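Local atomic coordinates of fructose-bisphosphate aldolase (Plasmodium falciparum, PDB entry 4TR9), a protein that belongs to the class I fructose-bisphosphate aldolase family and folds as a TIM barrel, here modelled as four chains. Residues A[87-92]-A[144-149]; A[102-105]-A[109-112]; A[208-213]-A[260-265]; A[215-220]-A[266-271]. All blocks are in the same frame, centred on the assembly; numbering follows the deposited sequence.

Overall arrangement
The four contacts lie in one TIM barrel, in two clusters on opposite sides of the chain's centre. Interactions 1 and 2 form the first cluster, with centres about 8 Å apart, and they touch. Both segments of interaction 2 fall between the two segments of interaction 1 in sequence. Interaction 2 joins a helix to strand 109-113 of the parallel barrel sheet. Interactions 3 and 4, centres about 10 Å apart, lie in the outer helical layer, as two successive parts of one seam between helices 206-226 and 253-267. Their segments alternate along the chain. Centres of interactions 1 and 3 are about 35 Å apart. Interactions 3 and 4 also touch the second subunit, so that seam adjoins a subunit interface.

Interaction 1 of 4, residues A[87-92]-A[144-149]; sequences ETLFQK and YKAGAR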
loop_
_atom_site.group_PDB
_atom_site.type_symbol
_atom_site.label_atom_id
_atom_site.label_comp_id
_atom_site.label_asym_id
_atom_site.label_seq_id
_atom_site.Cartn_x
_atom_site.Cartn_y
_atom_site.Cartn_z
ATOM N N GLU A 87 32.372 4.571 -19.146
ATOM C CA GLU A 87 33.625 4.634 -19.891
ATOM C C GLU A 87 33.777 5.944 -20.658
ATOM O O GLU A 87 34.823 6.591 -20.600
ATOM C CB GLU A 87 33.721 3.455 -20.860
ATOM C CG GLU A 87 34.790 3.610 -21.928
ATOM C CD GLU A 87 34.672 2.568 -23.023
ATOM O OE1 GLU A 87 34.119 1.481 -22.754
ATOM O OE2 GLU A 87 35.123 2.840 -24.155
ATOM N N THR A 88 32.723 6.327 -21.371
ATOM C CA THR A 88 32.748 7.512 -22.223
ATOM C C THR A 88 32.957 8.795 -21.419
ATOM O O THR A 88 33.612 9.727 -21.883
ATOM C CB THR A 88 31.444 7.634 -23.040
ATOM O OG1 THR A 88 31.192 6.403 -23.728
ATOM C CG2 THR A 88 31.544 8.764 -24.052
ATOM N N LEU A 89 32.403 8.827 -20.211
ATOM C CA LEU A 89 32.493 10.001 -19.347
ATOM C C LEU A 89 33.941 10.370 -19.025
ATOM O O LEU A 89 34.284 11.550 -18.940
ATOM C CB LEU A 89 31.712 9.764 -18.053
ATOM C CG LEU A 89 31.682 10.917 -17.047
ATOM C CD1 LEU A 89 31.048 12.151 -17.668
ATOM C CD2 LEU A 89 30.938 10.507 -15.787
ATOM N N PHE A 90 34.787 9.359 -18.854
ATOM C CA PHE A 90 36.193 9.585 -18.535
ATOM C C PHE A 90 37.093 9.252 -19.719
ATOM O O PHE A 90 38.205 8.752 -19.540
ATOM C CB PHE A 90 36.611 8.750 -17.321
ATOM C CG PHE A 90 35.749 8.960 -16.110
ATOM C CD1 PHE A 90 36.056 9.944 -15.186
ATOM C CD2 PHE A 90 34.635 8.167 -15.892
ATOM C CE1 PHE A 90 35.267 10.137 -14.068
ATOM C CE2 PHE A 90 33.840 8.354 -14.778
ATOM C CZ PHE A 90 34.156 9.341 -13.865
ATOM N N GLN A 91 36.617 9.534 -20.926
ATOM C CA GLN A 91 37.341 9.153 -22.133
ATOM C C GLN A 91 37.753 10.367 -22.966
ATOM O O GLN A 91 37.107 11.413 -22.918
ATOM C CB GLN A 91 36.490 8.201 -22.977
ATOM C CG GLN A 91 37.279 7.363 -23.969
ATOM C CD GLN A 91 36.407 6.368 -24.707
ATOM O OE1 GLN A 91 35.211 6.591 -24.893
ATOM N NE2 GLN A 91 37.003 5.258 -25.127
ATOM N N LYS A 92 38.834 10.215 -23.725
ATOM C CA LYS A 92 39.321 11.285 -24.587
ATOM C C LYS A 92 39.514 10.781 -26.017
ATOM O O LYS A 92 39.857 9.619 -26.237
ATOM C CB LYS A 92 40.627 11.868 -24.028
ATOM C CG LYS A 92 41.809 11.848 -24.984
ATOM C CD LYS A 92 42.689 10.625 -24.773
ATOM C CE LYS A 92 43.402 10.684 -23.433
ATOM N NZ LYS A 92 44.289 11.875 -23.331
ATOM N N TYR A 144 29.392 13.739 -10.940
ATOM C CA TYR A 144 29.167 15.182 -10.909
ATOM C C TYR A 144 30.464 15.945 -11.136
ATOM O O TYR A 144 30.505 16.902 -11.909
ATOM C CB TYR A 144 28.540 15.602 -9.577
ATOM C CG TYR A 144 28.164 17.067 -9.513
ATOM C CD1 TYR A 144 26.919 17.501 -9.949
ATOM C CD2 TYR A 144 29.052 18.013 -9.017
ATOM C CE1 TYR A 144 26.569 18.837 -9.894
ATOM C CE2 TYR A 144 28.712 19.352 -8.960
ATOM C CZ TYR A 144 27.469 19.758 -9.399
ATOM O OH TYR A 144 27.123 21.088 -9.344
ATOM N N LYS A 145 31.522 15.515 -10.456
ATOM C CA LYS A 145 32.818 16.169 -10.568
ATOM C C LYS A 145 33.425 15.910 -11.942
ATOM O O LYS A 145 34.292 16.654 -12.401
ATOM C CB LYS A 145 33.762 15.683 -9.464
ATOM C CG LYS A 145 34.845 16.683 -9.090
ATOM C CD LYS A 145 35.691 16.178 -7.931
ATOM C CE LYS A 145 36.594 15.034 -8.360
ATOM N NZ LYS A 145 37.592 15.468 -9.376
ATOM N N ALA A 146 32.958 14.851 -12.596
ATOM C CA ALA A 146 33.417 14.508 -13.936
ATOM C C ALA A 146 32.730 15.373 -14.988
ATOM O O ALA A 146 33.238 15.535 -16.097
ATOM C CB ALA A 146 33.171 13.036 -14.220
ATOM N N GLY A 147 31.571 15.922 -14.638
ATOM C CA GLY A 147 30.854 16.809 -15.536
ATOM C C GLY A 147 29.389 16.462 -15.721
ATOM O O GLY A 147 28.641 17.225 -16.332
ATOM N N ALA A 148 28.975 15.313 -15.196
ATOM C CA ALA A 148 27.589 14.875 -15.329
ATOM C C ALA A 148 26.655 15.740 -14.490
ATOM O O ALA A 148 26.997 16.136 -13.374
ATOM C CB ALA A 148 27.454 13.412 -14.936
ATOM N N ARG A 149 25.477 16.032 -15.030
ATOM C CA ARG A 149 24.503 16.862 -14.333
ATOM C C ARG A 149 23.139 16.185 -14.246
ATOM O O ARG A 149 22.229 16.688 -13.583
ATOM C CB ARG A 149 24.374 18.224 -15.019
ATOM C CG ARG A 149 25.583 19.127 -14.820
ATOM C CD ARG A 149 25.792 19.430 -13.346
ATOM N NE ARG A 149 26.984 20.240 -13.109
ATOM C CZ ARG A 149 28.183 19.740 -12.827
ATOM N NH1 ARG A 149 29.210 20.555 -12.624
ATOM N NH2 ARG A 149 28.358 18.428 -12.748
#
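Leu89 lays its branched end over the methyl of Ala146, with CD2 3.7 Å from Ala146 CB. The Leu89 CG is anti to the backbone N (chi1 -179°), which carries the branch across to the end of helix 136-146. Phe90 reaches the same methyl from a second direction. Its CE1 lies 3.6 Å from Ala146 CB, and CZ is close behind. The ring meets the methyl obliquely. One face of the ring also rests on Leu89 CG, offset toward the rim, so the two neighbouring side chains pack on each other as well as on Ala146.

Gly147 is the first residue to leave helical backbone angles; its positive phi of 130° belongs to a Schellman motif. The backbone then turns into strand 150-157 of the barrel. Arg149 folds back over this turn. Its NH2 donates to Tyr144 O at 2.8 Å, in the guanidinium plane, and to Ala148 O at 2.7 Å, from above that carbonyl's plane. The same NH2 sits over the centre of the Tyr144 ring. Tyr144 O also accepts from Gly147 N. Around the contact, Leu89 touches Tyr143 and Val100, and Phe90 touches Glu142.

No hydrogen bond joins the two segments. The contact is purely apolar, so the helix end is held to segment 87-92 by shape, while polar bonds within 144-149 fix the turn itself.

Interaction 2 of 4, residues A[102-105]-A[109-112]; sequences LLHN and IPGI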
loop_
_atom_site.group_PDB
_atom_site.type_symbol
_atom_site.label_atom_id
_atom_site.label_comp_id
_atom_site.label_asym_id
_atom_site.label_seq_id
_atom_site.Cartn_x
_atom_site.Cartn_y
_atom_site.Cartn_z
ATOM N N LEU A 102 33.628 18.218 -25.415
ATOM C CA LEU A 102 32.950 18.312 -26.703
ATOM C C LEU A 102 31.489 18.707 -26.510
ATOM O O LEU A 102 30.912 19.414 -27.334
ATOM C CB LEU A 102 33.040 16.988 -27.463
ATOM C CG LEU A 102 34.440 16.496 -27.838
ATOM C CD1 LEU A 102 34.358 15.180 -28.598
ATOM C CD2 LEU A 102 35.180 17.545 -28.654
ATOM N N LEU A 103 30.901 18.244 -25.412
ATOM C CA LEU A 103 29.515 18.562 -25.092
ATOM C C LEU A 103 29.393 19.974 -24.532
ATOM O O LEU A 103 28.416 20.675 -24.798
ATOM C CB LEU A 103 28.951 17.550 -24.093
ATOM C CG LEU A 103 28.918 16.092 -24.555
ATOM C CD1 LEU A 103 28.391 15.194 -23.448
ATOM C CD2 LEU A 103 28.077 15.947 -25.814
ATOM N N HIS A 104 30.391 20.385 -23.756
ATOM C CA HIS A 104 30.408 21.716 -23.156
ATOM C C HIS A 104 30.465 22.808 -24.218
ATOM O O HIS A 104 29.838 23.858 -24.075
ATOM C CB HIS A 104 31.594 21.858 -22.200
ATOM C CG HIS A 104 31.423 21.118 -20.910
ATOM N ND1 HIS A 104 32.427 21.018 -19.970
ATOM C CD2 HIS A 104 30.362 20.448 -20.399
ATOM C CE1 HIS A 104 31.994 20.317 -18.938
ATOM N NE2 HIS A 104 30.744 19.958 -19.173
ATOM N N ASN A 105 31.220 22.556 -25.280
ATOM C CA ASN A 105 31.370 23.526 -26.358
ATOM C C ASN A 105 30.104 23.651 -27.197
ATOM O O ASN A 105 29.883 24.667 -27.855
ATOM C CB ASN A 105 32.552 23.148 -27.252
ATOM C CG ASN A 105 33.868 23.122 -26.498
ATOM O OD1 ASN A 105 34.048 23.840 -25.515
ATOM N ND2 ASN A 105 34.798 22.292 -26.957
ATOM N N ILE A 109 24.404 19.202 -22.169
ATOM C CA ILE A 109 24.574 18.754 -20.792
ATOM C C ILE A 109 24.921 17.269 -20.723
ATOM O O ILE A 109 24.176 16.430 -21.226
ATOM C CB ILE A 109 23.303 19.006 -19.963
ATOM C CG1 ILE A 109 22.908 20.482 -20.022
ATOM C CG2 ILE A 109 23.507 18.565 -18.526
ATOM C CD1 ILE A 109 21.627 20.796 -19.282
ATOM N N PRO A 110 26.062 16.943 -20.096
ATOM C CA PRO A 110 26.503 15.554 -19.928
ATOM C C PRO A 110 25.585 14.751 -19.008
ATOM O O PRO A 110 25.212 15.226 -17.935
ATOM C CB PRO A 110 27.898 15.700 -19.308
ATOM C CG PRO A 110 28.323 17.097 -19.628
ATOM C CD PRO A 110 27.065 17.901 -19.604
ATOM N N GLY A 111 25.230 13.543 -19.435
ATOM C CA GLY A 111 24.416 12.650 -18.630
ATOM C C GLY A 111 25.110 11.318 -18.442
ATOM O O GLY A 111 26.018 10.978 -19.199
ATOM N N ILE A 112 24.686 10.556 -17.440
ATOM C CA ILE A 112 25.355 9.300 -17.126
ATOM C C ILE A 112 24.377 8.178 -16.769
ATOM O O ILE A 112 23.436 8.368 -15.998
ATOM C CB ILE A 112 26.368 9.492 -15.970
ATOM C CG1 ILE A 112 27.063 8.171 -15.628
ATOM C CG2 ILE A 112 25.691 10.094 -14.744
ATOM C CD1 ILE A 112 27.899 7.611 -16.757
#
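Leu103 and Pro110 make the aliphatic part of this contact. Leu103 CD1 lies 4.0 Å from Pro110 CA and 4.2 Å from Pro110 CB. The leucine touches through this one methyl, which runs alongside the base of the proline ring in the opposite sense. Leu103 CG stands anti to the carbonyl carbon (chi1 -61°), and the extended chi2 of 178° then carries CD1 on toward the strand.

The second kind of contact is between two rings. The imidazole of His104 comes to the far corner of the proline, with NE2 3.8 Å from Pro110 CG and CD2 4.0 Å from the same atom. The two side chains lie roughly perpendicular. The approach to the imidazole is oblique, and the contact is van der Waals in kind.

The two segments are joined by a short connection, so the chain leaves helix 99-105 and enters a strand almost at once. Strand 109-113 is one of the parallel strands of the TIM barrel, and helix 99-105 packs beside its first residues. Leu103 is buried here, while His104 lies on the exposed side.

Backbone hydrogen bonds tie the strand to its neighbours: Ile109 and Gly111 to strand 79-84, and Pro110 to Arg149, just ahead of strand 150-157. No hydrogen bond links helix and strand directly. Leu103 is also packed against Phe70 of helix 59-70 and against Ile108.

Interaction 3 of 4, residues A[208-213]-A[260-265]; sequences VCAVVT and TVRTLR
Thr213 and Thr263 meet methyl to methyl in the tightly packed part of the contact. Their CG2 atoms are 3.7 Å apart, and the two side chains cross at about a right angle. In each threonine CG2 is anti to the backbone N, and the hydroxyl is turned beside that N. This puts the methyls in the seam, while both hydroxyls bond within their own helix. Thr213 OG1 donates to Cys209 O at 2.6 Å. Thr213 N reaches the same oxygen from the opposite face of the carbonyl plane, so two bonds grip it. Thr263 OG1 bonds likewise to Leu259 O. Buried hydroxyls are thereby satisfied without any bond between the helices.

Thr263 OG1 nevertheless lies against Ala210, the next residue along the seam, at 3.9 Å from Ala210 CB. Ala210 CA and Thr263 CA are 6.2 Å apart, the nearest pair of the two segments, consistent with the small side chain between them. The segments run nearly parallel, at 18°, with axes 9.8 Å apart. Helices 206-226 and 253-267 are neighbours in the outer layer of the TIM barrel, and beneath them Thr213 touches Ile198 of strand 191-198, while Leu264 rests on Phe277 of strand 274-277.

The looser side belongs to Arg262, which is partly exposed. Its chain bends at chi3 (76°) and brings Arg262 NH1 to 4.0 Å from Ala210 CB. The methyl sits at the edge of the guanidinium, near its plane. An aromatic side chain of the bound peptide also packs on Arg262. Close by on this outer side, Val211 packs on Ala10 of the second subunit.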
loop_
_atom_site.group_PDB
_atom_site.type_symbol
_atom_site.label_atom_id
_atom_site.label_comp_id
_atom_site.label_asym_id
_atom_site.label_seq_id
_atom_site.Cartn_x
_atom_site.Cartn_y
_atom_site.Cartn_z
ATOM N N VAL A 208 -4.864 -2.066 -24.375
ATOM C CA VAL A 208 -4.266 -2.801 -23.268
ATOM C C VAL A 208 -3.016 -2.088 -22.767
ATOM O O VAL A 208 -2.806 -1.951 -21.561
ATOM C CB VAL A 208 -3.906 -4.244 -23.676
ATOM C CG1 VAL A 208 -3.188 -4.960 -22.541
ATOM C CG2 VAL A 208 -5.157 -5.005 -24.085
ATOM N N CYS A 209 -2.194 -1.624 -23.705
ATOM C CA CYS A 209 -0.966 -0.913 -23.368
ATOM C C CYS A 209 -1.253 0.363 -22.583
ATOM O O CYS A 209 -0.499 0.727 -21.683
ATOM C CB CYS A 209 -0.176 -0.579 -24.634
ATOM S SG CYS A 209 1.369 0.310 -24.331
ATOM N N ALA A 210 -2.346 1.036 -22.926
ATOM C CA ALA A 210 -2.740 2.258 -22.234
ATOM C C ALA A 210 -3.108 1.972 -20.783
ATOM O O ALA A 210 -2.683 2.684 -19.873
ATOM C CB ALA A 210 -3.901 2.926 -22.952
ATOM N N VAL A 211 -3.898 0.923 -20.574
ATOM C CA VAL A 211 -4.335 0.539 -19.237
ATOM C C VAL A 211 -3.149 0.132 -18.366
ATOM O O VAL A 211 -3.063 0.514 -17.198
ATOM C CB VAL A 211 -5.350 -0.620 -19.289
ATOM C CG1 VAL A 211 -5.728 -1.062 -17.886
ATOM C CG2 VAL A 211 -6.587 -0.207 -20.070
ATOM N N VAL A 212 -2.234 -0.637 -18.946
ATOM C CA VAL A 212 -1.045 -1.088 -18.232
ATOM C C VAL A 212 -0.119 0.080 -17.901
ATOM O O VAL A 212 0.349 0.207 -16.769
ATOM C CB VAL A 212 -0.265 -2.141 -19.044
ATOM C CG1 VAL A 212 1.072 -2.446 -18.385
ATOM C CG2 VAL A 212 -1.091 -3.409 -19.200
ATOM N N THR A 213 0.139 0.930 -18.890
ATOM C CA THR A 213 1.013 2.081 -18.697
ATOM C C THR A 213 0.450 3.021 -17.637
ATOM O O THR A 213 1.188 3.547 -16.804
ATOM C CB THR A 213 1.224 2.859 -20.008
ATOM O OG1 THR A 213 1.733 1.973 -21.013
ATOM C CG2 THR A 213 2.207 4.000 -19.803
ATOM N N THR A 260 -1.496 8.137 -25.867
ATOM C CA THR A 260 -0.287 8.483 -25.129
ATOM C C THR A 260 -0.520 9.735 -24.291
ATOM O O THR A 260 -0.169 9.778 -23.112
ATOM C CB THR A 260 0.914 8.711 -26.066
ATOM O OG1 THR A 260 1.205 7.501 -26.778
ATOM C CG2 THR A 260 2.141 9.127 -25.272
ATOM N N VAL A 261 -1.119 10.750 -24.908
ATOM C CA VAL A 261 -1.439 11.993 -24.214
ATOM C C VAL A 261 -2.444 11.747 -23.091
ATOM O O VAL A 261 -2.291 12.268 -21.985
ATOM C CB VAL A 261 -1.998 13.056 -25.186
ATOM C CG1 VAL A 261 -2.576 14.237 -24.422
ATOM C CG2 VAL A 261 -0.912 13.520 -26.144
ATOM N N ARG A 262 -3.464 10.942 -23.377
ATOM C CA ARG A 262 -4.478 10.609 -22.383
ATOM C C ARG A 262 -3.865 9.890 -21.185
ATOM O O ARG A 262 -4.224 10.157 -20.040
ATOM C CB ARG A 262 -5.578 9.743 -23.000
ATOM C CG ARG A 262 -6.757 9.498 -22.070
ATOM C CD ARG A 262 -7.732 8.492 -22.653
ATOM N NE ARG A 262 -7.231 7.126 -22.552
ATOM C CZ ARG A 262 -7.910 6.052 -22.939
ATOM N NH1 ARG A 262 -7.377 4.844 -22.809
ATOM N NH2 ARG A 262 -9.123 6.185 -23.458
ATOM N N THR A 263 -2.935 8.980 -21.459
ATOM C CA THR A 263 -2.279 8.211 -20.408
ATOM C C THR A 263 -1.441 9.109 -19.500
ATOM O O THR A 263 -1.435 8.944 -18.280
ATOM C CB THR A 263 -1.379 7.108 -20.997
ATOM O OG1 THR A 263 -2.147 6.287 -21.886
ATOM C CG2 THR A 263 -0.794 6.243 -19.889
ATOM N N LEU A 264 -0.740 10.063 -20.104
ATOM C CA LEU A 264 0.121 10.970 -19.354
ATOM C C LEU A 264 -0.686 11.969 -18.533
ATOM O O LEU A 264 -0.349 12.254 -17.383
ATOM C CB LEU A 264 1.065 11.715 -20.300
ATOM C CG LEU A 264 2.109 10.859 -21.019
ATOM C CD1 LEU A 264 2.980 11.720 -21.921
ATOM C CD2 LEU A 264 2.960 10.093 -20.015
ATOM N N ARG A 265 -1.754 12.497 -19.123
ATOM C CA ARG A 265 -2.596 13.475 -18.443
ATOM C C ARG A 265 -3.296 12.869 -17.231
ATOM O O ARG A 265 -3.606 13.572 -16.270
ATOM C CB ARG A 265 -3.629 14.059 -19.408
ATOM C CG ARG A 265 -3.042 14.983 -20.462
ATOM C CD ARG A 265 -4.126 15.577 -21.344
ATOM N NE ARG A 265 -5.098 16.345 -20.572
ATOM C CZ ARG A 265 -4.960 17.631 -20.266
ATOM N NH1 ARG A 265 -5.895 18.251 -19.560
ATOM N NH2 ARG A 265 -3.885 18.299 -20.665
#

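Interaction 4 of 4, residues A[215-220]-A[266-271]; sequences KVLSCV and RTVPPA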
loop_
_atom_site.group_PDB
_atom_site.type_symbol
_atom_site.label_atom_id
_atom_site.label_comp_id
_atom_site.label_asym_id
_atom_site.label_seq_id
_atom_site.Cartn_x
_atom_site.Cartn_y
_atom_site.Cartn_z
ATOM N N LYS A 215 -1.481 2.162 -15.178
ATOM C CA LYS A 215 -1.365 1.481 -13.893
ATOM C C LYS A 215 0.062 1.548 -13.357
ATOM O O LYS A 215 0.278 1.776 -12.166
ATOM C CB LYS A 215 -1.810 0.022 -14.019
ATOM C CG LYS A 215 -1.738 -0.766 -12.721
ATOM C CD LYS A 215 -2.066 -2.232 -12.951
ATOM C CE LYS A 215 -2.028 -3.022 -11.653
ATOM N NZ LYS A 215 -3.056 -2.553 -10.681
ATOM N N VAL A 216 1.032 1.346 -14.243
ATOM C CA VAL A 216 2.438 1.379 -13.860
ATOM C C VAL A 216 2.862 2.780 -13.425
ATOM O O VAL A 216 3.471 2.947 -12.368
ATOM C CB VAL A 216 3.348 0.907 -15.012
ATOM C CG1 VAL A 216 4.812 1.133 -14.663
ATOM C CG2 VAL A 216 3.093 -0.561 -15.320
ATOM N N LEU A 217 2.526 3.781 -14.235
ATOM C CA LEU A 217 2.886 5.164 -13.937
ATOM C C LEU A 217 2.282 5.642 -12.619
ATOM O O LEU A 217 2.892 6.434 -11.902
ATOM C CB LEU A 217 2.453 6.090 -15.076
ATOM C CG LEU A 217 3.277 5.993 -16.365
ATOM C CD1 LEU A 217 2.839 7.052 -17.365
ATOM C CD2 LEU A 217 4.764 6.113 -16.064
ATOM N N SER A 218 1.085 5.158 -12.303
ATOM C CA SER A 218 0.430 5.502 -11.048
ATOM C C SER A 218 1.236 4.993 -9.858
ATOM O O SER A 218 1.363 5.675 -8.842
ATOM C CB SER A 218 -0.989 4.932 -11.006
ATOM O OG SER A 218 -1.607 5.193 -9.759
ATOM N N CYS A 219 1.780 3.789 -9.995
ATOM C CA CYS A 219 2.577 3.182 -8.937
ATOM C C CYS A 219 3.978 3.785 -8.884
ATOM O O CYS A 219 4.569 3.910 -7.810
ATOM C CB CYS A 219 2.663 1.668 -9.134
ATOM S SG CYS A 219 3.515 0.790 -7.806
ATOM N N VAL A 220 4.503 4.159 -10.047
ATOM C CA VAL A 220 5.828 4.764 -10.129
ATOM C C VAL A 220 5.860 6.101 -9.396
ATOM O O VAL A 220 6.703 6.320 -8.527
ATOM C CB VAL A 220 6.271 4.970 -11.592
ATOM C CG1 VAL A 220 7.464 5.912 -11.663
ATOM C CG2 VAL A 220 6.606 3.634 -12.237
ATOM N N ARG A 266 -3.536 11.564 -17.278
ATOM C CA ARG A 266 -4.219 10.874 -16.189
ATOM C C ARG A 266 -3.282 10.504 -15.041
ATOM O O ARG A 266 -3.741 10.173 -13.949
ATOM C CB ARG A 266 -4.904 9.606 -16.707
ATOM C CG ARG A 266 -6.166 9.846 -17.520
ATOM C CD ARG A 266 -6.739 8.525 -18.018
ATOM N NE ARG A 266 -7.988 8.698 -18.754
ATOM C CZ ARG A 266 -8.652 7.704 -19.336
ATOM N NH1 ARG A 266 -9.781 7.950 -19.985
ATOM N NH2 ARG A 266 -8.184 6.465 -19.273
ATOM N N THR A 267 -1.976 10.559 -15.282
ATOM C CA THR A 267 -1.021 10.027 -14.313
ATOM C C THR A 267 0.092 10.992 -13.903
ATOM O O THR A 267 0.561 10.948 -12.765
ATOM C CB THR A 267 -0.360 8.740 -14.852
ATOM O OG1 THR A 267 0.244 9.008 -16.123
ATOM C CG2 THR A 267 -1.391 7.633 -15.014
ATOM N N VAL A 268 0.517 11.858 -14.820
ATOM C CA VAL A 268 1.698 12.688 -14.587
ATOM C C VAL A 268 1.371 14.109 -14.126
ATOM O O VAL A 268 0.827 14.902 -14.892
ATOM C CB VAL A 268 2.570 12.786 -15.857
ATOM C CG1 VAL A 268 3.801 13.633 -15.586
ATOM C CG2 VAL A 268 2.965 11.400 -16.342
ATOM N N PRO A 269 1.720 14.434 -12.870
ATOM C CA PRO A 269 1.528 15.781 -12.318
ATOM C C PRO A 269 2.342 16.833 -13.069
ATOM O O PRO A 269 3.480 16.559 -13.453
ATOM C CB PRO A 269 2.018 15.644 -10.871
ATOM C CG PRO A 269 1.939 14.186 -10.573
ATOM C CD PRO A 269 2.263 13.504 -11.865
ATOM N N PRO A 270 1.762 18.027 -13.273
ATOM C CA PRO A 270 2.365 19.139 -14.018
ATOM C C PRO A 270 3.686 19.643 -13.434
ATOM O O PRO A 270 4.410 20.363 -14.124
ATOM C CB PRO A 270 1.297 20.234 -13.935
ATOM C CG PRO A 270 0.024 19.501 -13.723
ATOM C CD PRO A 270 0.386 18.339 -12.852
ATOM N N ALA A 271 3.987 19.282 -12.189
ATOM C CA ALA A 271 5.239 19.689 -11.556
ATOM C C ALA A 271 6.436 19.130 -12.314
ATOM O O ALA A 271 7.513 19.726 -12.324
ATOM C CB ALA A 271 5.277 19.240 -10.108
#
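Thr267 is set squarely across Leu217, and the leucine is touched at two levels. At its base, Leu217 CB lies 3.9 Å from Thr267 CB. At its end, Leu217 CD1 comes to 3.5 Å from Thr267 OG1. The threonine hydroxyl is held between the backbone N and the carbonyl carbon (chi1 56°), where it hydrogen-bonds to Thr263 O in the preceding turn. Its polar need is thus met within its own helix, and the leucine packs against it as an apolar neighbour.

Thr267 CG2 lies 4.1 Å from Leu217 CB, at the base of the same leucine. Thr267 CG2 also reaches loosely toward the backbone N of Ser218, at 4.4 Å. Val268 adds a further loose touch, with Val268 CG2 4.5 Å from Leu217 CD1.

Helix 253-267 runs out here, and the chain heads toward strand 274-277 of the TIM barrel. Helix 206-226 continues beside it, with Leu217 also resting on Pro196 of strand 191-198. Val268 and Pro269 both pack on Phe221, one turn further along that helix. On the outer side, Arg266 NE forms a salt bridge with Glu232 of the second subunit, and Ser218 packs on Lys222 of that same subunit.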